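Local structure of putative nucleotide sugar epimerase/ dehydratase (Bordetella bronchiseptica, 2Q1S) at residues V63-S68 with A220-G225; P214-G219 with V230-T235; A107-N112 with H123-L128. The protein binds NAD(H) in a Rossmann fold and is probably a nucleotide-sugar epimerase or dehydratase of the O-antigen biosynthesis pathway. All coordinates share one frame; numbering follows the deposited sequence.

Overall arrangement
From the N terminus, the chain leaves strand 59-63 and enters the loop 63-68, the first half of interaction 1. Before its partner 220-225 arrives, the chain runs through strand 102-105 and closes interaction 3, where loop 107-112 meets residues 123-128 on helix 119-126; this short loop is nested inside the long one. After strand 203-212 comes 214-219, then 220-225, which completes interaction 1 and ties the two post-strand loops together. Finally 230-235, leading into helix 234-243, folds back on 214-219 in interaction 2, so interactions 1 and 2 cross. Arg232 of interaction 2 reaches Ser68 of interaction 1, while Arg224 of interaction 1 reaches His110 of interaction 3. All three touch NADH.

Interaction 1 of 3, residues V63-S68 with A220-G225; sequences VDNLLS and AGRWRG. With NAI (1,4-dihydronicotinamide adenine dinucleotide), chain B.
The guanidinium of Arg222 carries Leu67 CD1 over one face, 3.6 Å above the plane and offset toward the rim, while Asn65 O sits at its edge. Arg222 NH2 bonds to that oxygen at 2.7 Å and Asn65 O lies in the guanidinium plane, although the nitrogen itself stands above the carbonyl plane and the N-H is bent to 138°. The second guanidinium, of Arg224, has Ser68 CB over the centre of one face, 3.4 Å from CZ. Its chain, bent at chi3 (-51°), lays that face against the serine, while NH1 bonds to Ala220 O in the carbonyl plane and weakly to Leu67 O; NE is held by His110 O. Leu67 O also accepts from Arg222 N at 2.9 Å, and Gly221 CA lies against the same oxygen. Gly221, at positive phi, brings its CA to 3.9 Å from Ser68 CA. The Leu67 side chain, its CG anti to the backbone N, crosses Arg222 at about a right angle and sends CD2 toward the adenine.

The loop 63-68 follows a Rossmann strand and holds the adenosine half of NADH. Asp64 takes the ribose hydroxyls, O2B on OD1 at 2.7 Å and O3B on OD2 at 2.6 Å, as acidic residues at the end of the second strand do in NAD-dependent Rossmann enzymes. Two successive Asx turns, Asp64 OD1 to Leu66 N and Asn65 OD1 to Leu67 N, curl the loop, and Ser68 N meets O2B with an almost straight N-H (178°). Ser68 OG, 2.6 Å from O1A, donates to the phosphate. Segment 220-225 thus supplies N-H donors to the carbonyls of Asn65 and Leu67, while Asp64 and Ser68 OG face the cofactor.

Interaction 2 of 3, residues P214-G219 with V230-T235; sequences PGEILG and VWRNVT. With NAI (1,4-dihydronicotinamide adenine dinucleotide), chain B.
Glu216 and Arg232 meet from opposite directions in a salt bridge, with OE2 2.9 Å from NE. The glutamate places CG anti to its backbone N (chi1 -178°) and stays extended beyond it, so the carboxylate reaches fully across to segment 230-235. Arg232 instead bends at chi3 (57°), swinging its guanidinium round so that NE faces the carboxylate while NH2 is directed at the cofactor. The carboxylate and guanidinium planes are 84° apart: Glu216 OE2 lies in the guanidinium plane, and offers NE its anti lone pair. The syn lone pair of the same oxygen takes Asn233 ND2, also at 2.9 Å, along a nearly straight N-H that lies in the amide plane. Two donors therefore grip one carboxylate oxygen and probably restrain the rotation of the groups that meet there. Asn233 precedes helix 234-243 at the N-cap position, yet its side chain is turned to the glutamate and makes no capping bond.

Beyond the charged pair the backbone comes close at the turn, where Gly219 N makes a weak bond to Val230 O. Leu218 packs here, its CB and CD2 each 3.3 Å from Val230 O, while CD1 packs on Trp231 CZ3 at 3.9 Å. Trp231 is the centre of an inverse gamma turn, which helps to carry the chain from Val230 round to Arg232.

Arg232 NH2 bonds to phosphate oxygen O2A of NADH at 3.0 Å, with O2A in the guanidinium plane, and to a water that also lies 2.7 Å from O1N of the second phosphate and near Glu216 OE2. NH1 is held by Ser68 O. Glu216 is thus a second-shell residue that orients a first-shell arginine, and its negative charge probably balances the arginine where it meets the pyrophosphate of the cofactor.

Interaction 3 of 3, residues A107-N112 with H123-L128; sequences ATYHGN and HENNTL. With NAI (1,4-dihydronicotinamide adenine dinucleotide), chain B.
Asn125 and Tyr109 touch beside the N7A/N6A edge of the adenine of NADH. The asparagine CB rests 4.0 Å from Tyr109 CD1. On the cofactor side, Asn125 CB is 3.6 Å from NAI N7A. CG is anti to the carbonyl carbon (chi1 -61°), which brings the amide up to the adenine's amino edge. There OD1 accepts from N6A at 3.0 Å (156° at the hydrogen), while ND2 passes 4.1 Å from Tyr109 CD1 and is bonded to Ala121 O, a carbonyl of its own helix. Amide and phenol planes are only 21° apart. The site is the adenine pocket of a Rossmann fold: 107-112 is the loop leaving strand 102-105, and Ala107 CB lies over a face of the base, 3.6 Å from C4A. The next residue after Asn125, Asn126, runs side by side with Thr108 and points the same way. Thr108 OG1 donates to Asn126 OD1 at 2.8 Å, standing above the carbonyl plane, and Asp122 holds Asn126 ND2. A water lies 2.9 Å from Ala107 O and, more weakly placed, near Asn126 O, whereas the buried Asn125 O has no polar partner.

Interaction 1 of 3, residues V63-S68 with A220-G225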
loop_
_atom_site.group_PDB
_atom_site.type_symbol
_atom_site.label_atom_id
_atom_site.label_comp_id
_atom_site.label_asym_id
_atom_site.label_seq_id
_atom_site.Cartn_x
_atom_site.Cartn_y
_atom_site.Cartn_z
ATOM N N VAL A 63 -8.767 21.214 -4.072
ATOM C CA VAL A 63 -9.736 20.153 -3.758
ATOM C C VAL A 63 -9.406 19.759 -2.331
ATOM O O VAL A 63 -8.269 19.294 -2.106
ATOM C CB VAL A 63 -9.518 18.922 -4.673
ATOM C CG1 VAL A 63 -10.506 17.843 -4.237
ATOM C CG2 VAL A 63 -9.792 19.327 -6.162
ATOM N N ASP A 64 -10.315 20.001 -1.396
ATOM C CA ASP A 64 -9.989 19.721 0.001
ATOM C C ASP A 64 -11.288 19.500 0.758
ATOM O O ASP A 64 -12.217 20.306 0.660
ATOM C CB ASP A 64 -9.175 20.881 0.593
ATOM C CG ASP A 64 -8.408 20.481 1.815
ATOM O OD1 ASP A 64 -9.116 20.041 2.785
ATOM O OD2 ASP A 64 -7.191 20.668 1.825
ATOM N N ASN A 65 -11.355 18.396 1.511
ATOM C CA ASN A 65 -12.584 18.099 2.272
ATOM C C ASN A 65 -12.628 18.769 3.665
ATOM O O ASN A 65 -13.554 18.555 4.448
ATOM C CB ASN A 65 -12.785 16.574 2.385
ATOM C CG ASN A 65 -11.676 15.897 3.118
ATOM O OD1 ASN A 65 -10.648 16.496 3.461
ATOM N ND2 ASN A 65 -11.797 14.570 3.252
ATOM N N LEU A 66 -11.546 19.510 3.973
ATOM C CA LEU A 66 -11.444 20.223 5.276
ATOM C C LEU A 66 -11.349 19.297 6.477
ATOM O O LEU A 66 -11.632 19.696 7.602
ATOM C CB LEU A 66 -12.532 21.307 5.467
ATOM C CG LEU A 66 -12.474 22.426 4.402
ATOM C CD1 LEU A 66 -13.583 23.455 4.693
ATOM C CD2 LEU A 66 -11.095 23.089 4.276
ATOM N N LEU A 67 -10.865 18.076 6.220
ATOM C CA LEU A 67 -10.794 17.092 7.293
ATOM C C LEU A 67 -9.797 17.511 8.369
ATOM O O LEU A 67 -10.043 17.298 9.571
ATOM C CB LEU A 67 -10.470 15.737 6.702
ATOM C CG LEU A 67 -10.299 14.557 7.640
ATOM C CD1 LEU A 67 -11.525 14.329 8.509
ATOM C CD2 LEU A 67 -9.966 13.323 6.787
ATOM N N SER A 68 -8.703 18.143 7.954
ATOM C CA SER A 68 -7.723 18.663 8.911
ATOM C C SER A 68 -7.302 20.096 8.591
ATOM O O SER A 68 -6.152 20.446 8.794
ATOM C CB SER A 68 -6.513 17.738 9.011
ATOM O OG SER A 68 -5.914 17.540 7.732
ATOM N N ALA A 220 -7.034 22.553 13.727
ATOM C CA ALA A 220 -7.645 22.679 12.402
ATOM C C ALA A 220 -8.441 21.423 12.009
ATOM O O ALA A 220 -7.970 20.296 12.178
ATOM C CB ALA A 220 -6.605 23.019 11.349
ATOM N N GLY A 221 -9.654 21.628 11.503
ATOM C CA GLY A 221 -10.476 20.543 10.942
ATOM C C GLY A 221 -11.291 19.785 11.966
ATOM O O GLY A 221 -11.576 20.302 13.044
ATOM N N ARG A 222 -11.661 18.551 11.628
ATOM C CA ARG A 222 -12.532 17.719 12.466
ATOM C C ARG A 222 -11.712 16.980 13.510
ATOM O O ARG A 222 -10.509 16.792 13.303
ATOM C CB ARG A 222 -13.276 16.708 11.592
ATOM C CG ARG A 222 -13.892 17.370 10.381
ATOM C CD ARG A 222 -14.765 16.451 9.538
ATOM N NE ARG A 222 -14.536 16.827 8.148
ATOM C CZ ARG A 222 -14.659 16.022 7.099
ATOM N NH1 ARG A 222 -15.070 14.765 7.253
ATOM N NH2 ARG A 222 -14.383 16.494 5.896
ATOM N N TRP A 223 -12.347 16.570 14.614
ATOM C CA TRP A 223 -11.733 15.667 15.577
ATOM C C TRP A 223 -11.321 14.356 14.882
ATOM O O TRP A 223 -12.149 13.653 14.319
ATOM C CB TRP A 223 -12.730 15.331 16.687
ATOM C CG TRP A 223 -12.184 14.418 17.700
ATOM C CD1 TRP A 223 -12.527 13.096 17.907
ATOM C CD2 TRP A 223 -11.200 14.741 18.690
ATOM N NE1 TRP A 223 -11.822 12.591 18.980
ATOM C CE2 TRP A 223 -11.018 13.584 19.496
ATOM C CE3 TRP A 223 -10.479 15.904 19.001
ATOM C CZ2 TRP A 223 -10.108 13.550 20.563
ATOM C CZ3 TRP A 223 -9.584 15.879 20.077
ATOM C CH2 TRP A 223 -9.398 14.705 20.837
ATOM N N ARG A 224 -10.039 14.026 14.923
ATOM C CA ARG A 224 -9.591 12.811 14.269
ATOM C C ARG A 224 -9.200 11.729 15.290
ATOM O O ARG A 224 -8.411 10.813 14.964
ATOM C CB ARG A 224 -8.489 13.136 13.239
ATOM C CG ARG A 224 -9.064 13.990 12.108
ATOM C CD ARG A 224 -8.045 14.483 11.113
ATOM N NE ARG A 224 -6.880 15.155 11.696
ATOM C CZ ARG A 224 -6.822 16.409 12.119
ATOM N NH1 ARG A 224 -7.917 17.160 12.133
ATOM N NH2 ARG A 224 -5.666 16.886 12.571
ATOM N N GLY A 225 -9.756 11.811 16.497
ATOM C CA GLY A 225 -9.620 10.697 17.407
ATOM C C GLY A 225 -8.805 10.917 18.665
ATOM O O GLY A 225 -9.073 10.302 19.687
HETATM P PA NAI B . -2.574 19.117 6.590
HETATM O O1A NAI B . -3.372 18.123 7.354
HETATM O O2A NAI B . -2.633 20.605 7.008
HETATM O O5B NAI B . -2.849 19.030 5.073
HETATM C C5B NAI B . -3.489 17.930 4.417
HETATM C C4B NAI B . -4.754 18.385 3.710
HETATM O O4B NAI B . -5.374 17.252 3.111
HETATM C C3B NAI B . -5.771 18.994 4.711
HETATM O O3B NAI B . -6.206 20.281 4.239
HETATM C C2B NAI B . -6.933 18.014 4.651
HETATM O O2B NAI B . -8.275 18.556 4.851
HETATM C C1B NAI B . -6.799 17.453 3.234
HETATM N N9A NAI B . -7.492 16.196 3.006
HETATM C C8A NAI B . -7.595 15.139 3.868
HETATM N N7A NAI B . -8.272 14.155 3.272
HETATM C C5A NAI B . -8.614 14.536 2.008
HETATM C C6A NAI B . -9.337 13.969 0.861
HETATM N N6A NAI B . -9.876 12.744 0.873
HETATM N N1A NAI B . -9.473 14.708 -0.284
HETATM C C2A NAI B . -8.938 15.959 -0.314
HETATM N N3A NAI B . -8.255 16.567 0.670
HETATM C C4A NAI B . -8.051 15.902 1.862
HETATM O O3 NAI B . -1.070 18.603 6.762
HETATM P PN NAI B . 0.294 19.147 6.063
HETATM O O1N NAI B . 1.359 19.151 7.041
HETATM O O2N NAI B . -0.104 20.354 5.253
HETATM O O5D NAI B . 0.558 17.959 4.967
HETATM C C5D NAI B . 0.622 18.221 3.554
HETATM C C4D NAI B . 1.334 17.032 2.907
HETATM O O4D NAI B . 2.668 17.002 3.355
HETATM C C3D NAI B . 0.764 15.684 3.352
HETATM O O3D NAI B . 0.727 14.836 2.197
HETATM C C2D NAI B . 1.733 15.197 4.385
HETATM O O2D NAI B . 1.726 13.748 4.480
HETATM C C1D NAI B . 3.045 15.701 3.850
HETATM N N1N NAI B . 4.071 15.842 4.851
HETATM C C2N NAI B . 4.055 16.843 5.791
HETATM C C3N NAI B . 5.078 16.966 6.727
HETATM C C7N NAI B . 5.069 18.061 7.789
HETATM O O7N NAI B . 6.008 18.121 8.563
HETATM N N7N NAI B . 4.020 18.923 7.780
HETATM C C4N NAI B . 6.192 16.085 6.683
HETATM C C5N NAI B . 6.194 15.083 5.670
HETATM C C6N NAI B . 5.143 15.014 4.757
#

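Interaction 2 of 3, residues P214-G219 with V230-T235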
loop_
_atom_site.group_PDB
_atom_site.type_symbol
_atom_site.label_atom_id
_atom_site.label_comp_id
_atom_site.label_asym_id
_atom_site.label_seq_id
_atom_site.Cartn_x
_atom_site.Cartn_y
_atom_site.Cartn_z
ATOM N N PRO A 214 3.909 29.775 9.379
ATOM C CA PRO A 214 2.554 30.331 9.371
ATOM C C PRO A 214 1.548 29.419 8.670
ATOM O O PRO A 214 1.908 28.722 7.707
ATOM C CB PRO A 214 2.711 31.644 8.587
ATOM C CG PRO A 214 4.186 31.940 8.586
ATOM C CD PRO A 214 4.896 30.634 8.693
ATOM N N GLY A 215 0.311 29.414 9.151
ATOM C CA GLY A 215 -0.757 28.689 8.466
ATOM C C GLY A 215 -1.055 27.310 9.033
ATOM O O GLY A 215 -2.068 26.727 8.668
ATOM N N GLU A 216 -0.209 26.819 9.947
ATOM C CA GLU A 216 -0.518 25.599 10.707
ATOM C C GLU A 216 -1.272 26.001 11.942
ATOM O O GLU A 216 -0.711 26.662 12.830
ATOM C CB GLU A 216 0.748 24.816 11.107
ATOM C CG GLU A 216 0.362 23.534 11.842
ATOM C CD GLU A 216 1.479 22.546 12.065
ATOM O OE1 GLU A 216 2.673 22.905 12.005
ATOM O OE2 GLU A 216 1.144 21.366 12.322
ATOM N N ILE A 217 -2.560 25.625 11.975
ATOM C CA ILE A 217 -3.476 26.045 13.037
ATOM C C ILE A 217 -3.747 24.860 13.959
ATOM O O ILE A 217 -4.321 23.860 13.524
ATOM C CB ILE A 217 -4.815 26.543 12.431
ATOM C CG1 ILE A 217 -4.578 27.743 11.505
ATOM C CG2 ILE A 217 -5.858 26.840 13.565
ATOM C CD1 ILE A 217 -5.767 28.123 10.551
ATOM N N LEU A 218 -3.383 24.989 15.235
ATOM C CA LEU A 218 -3.729 23.944 16.209
ATOM C C LEU A 218 -5.236 23.713 16.174
ATOM O O LEU A 218 -6.000 24.673 16.149
ATOM C CB LEU A 218 -3.284 24.338 17.626
ATOM C CG LEU A 218 -1.773 24.569 17.823
ATOM C CD1 LEU A 218 -1.501 25.081 19.234
ATOM C CD2 LEU A 218 -0.929 23.316 17.573
ATOM N N GLY A 219 -5.659 22.435 16.111
ATOM C CA GLY A 219 -7.106 22.138 16.151
ATOM C C GLY A 219 -7.782 22.254 14.784
ATOM O O GLY A 219 -8.995 22.083 14.692
ATOM N N VAL A 230 -5.556 18.594 18.175
ATOM C CA VAL A 230 -5.247 19.933 18.710
ATOM C C VAL A 230 -3.731 20.199 18.642
ATOM O O VAL A 230 -3.288 21.074 17.906
ATOM C CB VAL A 230 -5.800 20.123 20.119
ATOM C CG1 VAL A 230 -5.371 21.497 20.642
ATOM C CG2 VAL A 230 -7.331 20.048 20.083
ATOM N N TRP A 231 -2.960 19.383 19.366
ATOM C CA TRP A 231 -1.514 19.510 19.497
ATOM C C TRP A 231 -0.839 18.809 18.335
ATOM O O TRP A 231 -0.270 17.727 18.476
ATOM C CB TRP A 231 -1.079 18.930 20.859
ATOM C CG TRP A 231 -1.928 19.466 21.998
ATOM C CD1 TRP A 231 -2.832 18.779 22.771
ATOM C CD2 TRP A 231 -2.008 20.834 22.414
ATOM N NE1 TRP A 231 -3.437 19.644 23.684
ATOM C CE2 TRP A 231 -2.940 20.907 23.490
ATOM C CE3 TRP A 231 -1.344 22.004 22.016
ATOM C CZ2 TRP A 231 -3.239 22.113 24.140
ATOM C CZ3 TRP A 231 -1.641 23.199 22.656
ATOM C CH2 TRP A 231 -2.580 23.242 23.714
ATOM N N ARG A 232 -0.885 19.464 17.182
ATOM C CA ARG A 232 -0.518 18.840 15.904
ATOM C C ARG A 232 0.940 18.460 15.786
ATOM O O ARG A 232 1.266 17.402 15.234
ATOM C CB ARG A 232 -0.832 19.778 14.744
ATOM C CG ARG A 232 -2.297 19.964 14.459
ATOM C CD ARG A 232 -2.445 21.059 13.407
ATOM N NE ARG A 232 -1.746 20.854 12.123
ATOM C CZ ARG A 232 -2.367 20.635 10.967
ATOM N NH1 ARG A 232 -3.702 20.491 10.965
ATOM N NH2 ARG A 232 -1.690 20.615 9.819
ATOM N N ASN A 233 1.806 19.361 16.247
ATOM C CA ASN A 233 3.247 19.211 16.075
ATOM C C ASN A 233 3.940 20.071 17.131
ATOM O O ASN A 233 3.329 20.990 17.685
ATOM C CB ASN A 233 3.630 19.689 14.673
ATOM C CG ASN A 233 3.443 18.610 13.620
ATOM O OD1 ASN A 233 4.051 17.535 13.708
ATOM N ND2 ASN A 233 2.645 18.897 12.599
ATOM N N VAL A 234 5.210 19.771 17.387
ATOM C CA VAL A 234 5.942 20.373 18.495
ATOM C C VAL A 234 6.070 21.895 18.346
ATOM O O VAL A 234 5.861 22.626 19.309
ATOM C CB VAL A 234 7.305 19.689 18.750
ATOM C CG1 VAL A 234 8.229 19.780 17.514
ATOM C CG2 VAL A 234 7.970 20.200 20.040
ATOM N N THR A 235 6.406 22.363 17.142
ATOM C CA THR A 235 6.593 23.817 16.973
ATOM C C THR A 235 5.355 24.684 17.287
ATOM O O THR A 235 5.442 25.575 18.138
ATOM C CB THR A 235 7.221 24.156 15.604
ATOM O OG1 THR A 235 8.419 23.382 15.440
ATOM C CG2 THR A 235 7.555 25.644 15.478
HETATM P PA NAI B . -2.574 19.117 6.590
HETATM O O1A NAI B . -3.372 18.123 7.354
HETATM O O2A NAI B . -2.633 20.605 7.008
HETATM O O5B NAI B . -2.849 19.030 5.073
HETATM C C5B NAI B . -3.489 17.930 4.417
HETATM C C4B NAI B . -4.754 18.385 3.710
HETATM O O4B NAI B . -5.374 17.252 3.111
HETATM C C3B NAI B . -5.771 18.994 4.711
HETATM O O3B NAI B . -6.206 20.281 4.239
HETATM C C2B NAI B . -6.933 18.014 4.651
HETATM O O2B NAI B . -8.275 18.556 4.851
HETATM C C1B NAI B . -6.799 17.453 3.234
HETATM N N9A NAI B . -7.492 16.196 3.006
HETATM C C8A NAI B . -7.595 15.139 3.868
HETATM N N7A NAI B . -8.272 14.155 3.272
HETATM C C5A NAI B . -8.614 14.536 2.008
HETATM C C6A NAI B . -9.337 13.969 0.861
HETATM N N6A NAI B . -9.876 12.744 0.873
HETATM N N1A NAI B . -9.473 14.708 -0.284
HETATM C C2A NAI B . -8.938 15.959 -0.314
HETATM N N3A NAI B . -8.255 16.567 0.670
HETATM C C4A NAI B . -8.051 15.902 1.862
HETATM O O3 NAI B . -1.070 18.603 6.762
HETATM P PN NAI B . 0.294 19.147 6.063
HETATM O O1N NAI B . 1.359 19.151 7.041
HETATM O O2N NAI B . -0.104 20.354 5.253
HETATM O O5D NAI B . 0.558 17.959 4.967
HETATM C C5D NAI B . 0.622 18.221 3.554
HETATM C C4D NAI B . 1.334 17.032 2.907
HETATM O O4D NAI B . 2.668 17.002 3.355
HETATM C C3D NAI B . 0.764 15.684 3.352
HETATM O O3D NAI B . 0.727 14.836 2.197
HETATM C C2D NAI B . 1.733 15.197 4.385
HETATM O O2D NAI B . 1.726 13.748 4.480
HETATM C C1D NAI B . 3.045 15.701 3.850
HETATM N N1N NAI B . 4.071 15.842 4.851
HETATM C C2N NAI B . 4.055 16.843 5.791
HETATM C C3N NAI B . 5.078 16.966 6.727
HETATM C C7N NAI B . 5.069 18.061 7.789
HETATM O O7N NAI B . 6.008 18.121 8.563
HETATM N N7N NAI B . 4.020 18.923 7.780
HETATM C C4N NAI B . 6.192 16.085 6.683
HETATM C C5N NAI B . 6.194 15.083 5.670
HETATM C C6N NAI B . 5.143 15.014 4.757
HETATM O O HOH W 1 0.952 19.608 9.686
#

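Interaction 3 of 3, residues A107-N112 with H123-L128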
loop_
_atom_site.group_PDB
_atom_site.type_symbol
_atom_site.label_atom_id
_atom_site.label_comp_id
_atom_site.label_asym_id
_atom_site.label_seq_id
_atom_site.Cartn_x
_atom_site.Cartn_y
_atom_site.Cartn_z
ATOM N N ALA A 107 -2.805 15.919 -0.049
ATOM C CA ALA A 107 -3.752 15.423 0.924
ATOM C C ALA A 107 -3.092 14.290 1.762
ATOM O O ALA A 107 -2.191 13.552 1.330
ATOM C CB ALA A 107 -5.006 14.964 0.270
ATOM N N THR A 108 -3.550 14.260 3.015
ATOM C CA THR A 108 -3.145 13.191 3.937
ATOM C C THR A 108 -4.214 13.124 5.023
ATOM O O THR A 108 -5.158 13.909 5.086
ATOM C CB THR A 108 -1.751 13.406 4.523
ATOM O OG1 THR A 108 -1.273 12.163 5.079
ATOM C CG2 THR A 108 -1.720 14.491 5.609
ATOM N N TYR A 109 -4.046 12.076 5.836
ATOM C CA TYR A 109 -4.826 11.909 7.045
ATOM C C TYR A 109 -3.951 12.289 8.259
ATOM O O TYR A 109 -2.996 11.623 8.608
ATOM C CB TYR A 109 -5.359 10.479 7.154
ATOM C CG TYR A 109 -6.343 10.342 8.289
ATOM C CD1 TYR A 109 -7.588 10.986 8.247
ATOM C CD2 TYR A 109 -6.055 9.549 9.419
ATOM C CE1 TYR A 109 -8.517 10.854 9.279
ATOM C CE2 TYR A 109 -6.965 9.406 10.474
ATOM C CZ TYR A 109 -8.231 10.041 10.408
ATOM O OH TYR A 109 -9.143 9.914 11.414
ATOM N N HIS A 110 -4.232 13.473 8.810
ATOM C CA HIS A 110 -3.259 14.085 9.729
ATOM C C HIS A 110 -3.480 13.533 11.143
ATOM O O HIS A 110 -4.528 13.764 11.717
ATOM C CB HIS A 110 -3.442 15.611 9.743
ATOM C CG HIS A 110 -2.335 16.341 10.413
ATOM N ND1 HIS A 110 -2.092 16.253 11.769
ATOM C CD2 HIS A 110 -1.413 17.191 9.916
ATOM C CE1 HIS A 110 -1.023 16.970 12.062
ATOM N NE2 HIS A 110 -0.612 17.574 10.960
ATOM N N GLY A 111 -2.512 12.812 11.718
ATOM C CA GLY A 111 -1.221 12.384 11.192
ATOM C C GLY A 111 -0.949 10.995 11.772
ATOM O O GLY A 111 -1.861 10.173 11.822
ATOM N N ASN A 112 0.276 10.762 12.226
ATOM C CA ASN A 112 0.633 9.458 12.820
ATOM C C ASN A 112 -0.368 8.970 13.861
ATOM O O ASN A 112 -0.909 7.862 13.768
ATOM C CB ASN A 112 2.054 9.457 13.418
ATOM C CG ASN A 112 3.095 9.536 12.370
ATOM O OD1 ASN A 112 3.383 8.552 11.681
ATOM N ND2 ASN A 112 3.682 10.717 12.218
ATOM N N HIS A 123 -6.819 5.123 5.644
ATOM C CA HIS A 123 -6.681 4.548 4.327
ATOM C C HIS A 123 -7.477 5.378 3.310
ATOM O O HIS A 123 -6.984 5.666 2.210
ATOM C CB HIS A 123 -7.205 3.106 4.396
ATOM C CG HIS A 123 -7.042 2.400 3.101
ATOM N ND1 HIS A 123 -5.851 1.794 2.737
ATOM C CD2 HIS A 123 -7.895 2.243 2.077
ATOM C CE1 HIS A 123 -5.995 1.281 1.529
ATOM N NE2 HIS A 123 -7.212 1.587 1.088
ATOM N N GLU A 124 -8.716 5.727 3.696
ATOM C CA GLU A 124 -9.604 6.479 2.776
ATOM C C GLU A 124 -8.982 7.805 2.379
ATOM O O GLU A 124 -9.064 8.213 1.205
ATOM C CB GLU A 124 -10.937 6.727 3.463
ATOM C CG GLU A 124 -11.847 7.637 2.654
ATOM C CD GLU A 124 -12.376 7.024 1.357
ATOM O OE1 GLU A 124 -12.424 5.781 1.172
ATOM O OE2 GLU A 124 -12.843 7.830 0.520
ATOM N N ASN A 125 -8.321 8.466 3.329
ATOM C CA ASN A 125 -7.800 9.828 3.107
ATOM C C ASN A 125 -6.304 9.943 2.902
ATOM O O ASN A 125 -5.765 11.063 2.810
ATOM C CB ASN A 125 -8.261 10.675 4.300
ATOM C CG ASN A 125 -9.767 10.736 4.379
ATOM O OD1 ASN A 125 -10.421 11.351 3.530
ATOM N ND2 ASN A 125 -10.349 10.031 5.349
ATOM N N ASN A 126 -5.625 8.799 2.743
ATOM C CA ASN A 126 -4.167 8.776 2.678
ATOM C C ASN A 126 -3.606 7.769 1.645
ATOM O O ASN A 126 -2.521 7.968 1.126
ATOM C CB ASN A 126 -3.594 8.549 4.086
ATOM C CG ASN A 126 -2.275 9.253 4.334
ATOM O OD1 ASN A 126 -1.716 9.958 3.481
ATOM N ND2 ASN A 126 -1.789 9.096 5.558
ATOM N N THR A 127 -4.330 6.648 1.428
ATOM C CA THR A 127 -3.874 5.674 0.445
ATOM C C THR A 127 -4.766 5.762 -0.788
ATOM O O THR A 127 -4.257 5.914 -1.922
ATOM C CB THR A 127 -3.899 4.230 1.008
ATOM O OG1 THR A 127 -2.864 4.091 2.011
ATOM C CG2 THR A 127 -3.594 3.170 -0.075
ATOM N N LEU A 128 -6.065 5.665 -0.570
ATOM C CA LEU A 128 -6.981 5.602 -1.713
ATOM C C LEU A 128 -7.011 6.918 -2.482
ATOM O O LEU A 128 -7.256 6.926 -3.685
ATOM C CB LEU A 128 -8.369 5.174 -1.225
ATOM C CG LEU A 128 -9.434 4.986 -2.281
ATOM C CD1 LEU A 128 -9.139 3.735 -3.156
ATOM C CD2 LEU A 128 -10.789 4.889 -1.616
HETATM P PA NAI B . -2.574 19.117 6.590
HETATM O O1A NAI B . -3.372 18.123 7.354
HETATM O O2A NAI B . -2.633 20.605 7.008
HETATM O O5B NAI B . -2.849 19.030 5.073
HETATM C C5B NAI B . -3.489 17.930 4.417
HETATM C C4B NAI B . -4.754 18.385 3.710
HETATM O O4B NAI B . -5.374 17.252 3.111
HETATM C C3B NAI B . -5.771 18.994 4.711
HETATM O O3B NAI B . -6.206 20.281 4.239
HETATM C C2B NAI B . -6.933 18.014 4.651
HETATM O O2B NAI B . -8.275 18.556 4.851
HETATM C C1B NAI B . -6.799 17.453 3.234
HETATM N N9A NAI B . -7.492 16.196 3.006
HETATM C C8A NAI B . -7.595 15.139 3.868
HETATM N N7A NAI B . -8.272 14.155 3.272
HETATM C C5A NAI B . -8.614 14.536 2.008
HETATM C C6A NAI B . -9.337 13.969 0.861
HETATM N N6A NAI B . -9.876 12.744 0.873
HETATM N N1A NAI B . -9.473 14.708 -0.284
HETATM C C2A NAI B . -8.938 15.959 -0.314
HETATM N N3A NAI B . -8.255 16.567 0.670
HETATM C C4A NAI B . -8.051 15.902 1.862
HETATM O O3 NAI B . -1.070 18.603 6.762
HETATM P PN NAI B . 0.294 19.147 6.063
HETATM O O1N NAI B . 1.359 19.151 7.041
HETATM O O2N NAI B . -0.104 20.354 5.253
HETATM O O5D NAI B . 0.558 17.959 4.967
HETATM C C5D NAI B . 0.622 18.221 3.554
HETATM C C4D NAI B . 1.334 17.032 2.907
HETATM O O4D NAI B . 2.668 17.002 3.355
HETATM C C3D NAI B . 0.764 15.684 3.352
HETATM O O3D NAI B . 0.727 14.836 2.197
HETATM C C2D NAI B . 1.733 15.197 4.385
HETATM O O2D NAI B . 1.726 13.748 4.480
HETATM C C1D NAI B . 3.045 15.701 3.850
HETATM N N1N NAI B . 4.071 15.842 4.851
HETATM C C2N NAI B . 4.055 16.843 5.791
HETATM C C3N NAI B . 5.078 16.966 6.727
HETATM C C7N NAI B . 5.069 18.061 7.789
HETATM O O7N NAI B . 6.008 18.121 8.563
HETATM N N7N NAI B . 4.020 18.923 7.780
HETATM C C4N NAI B . 6.192 16.085 6.683
HETATM C C5N NAI B . 6.194 15.083 5.670
HETATM C C6N NAI B . 5.143 15.014 4.757
HETATM O O HOH W 2 -2.934 11.132 -0.003
#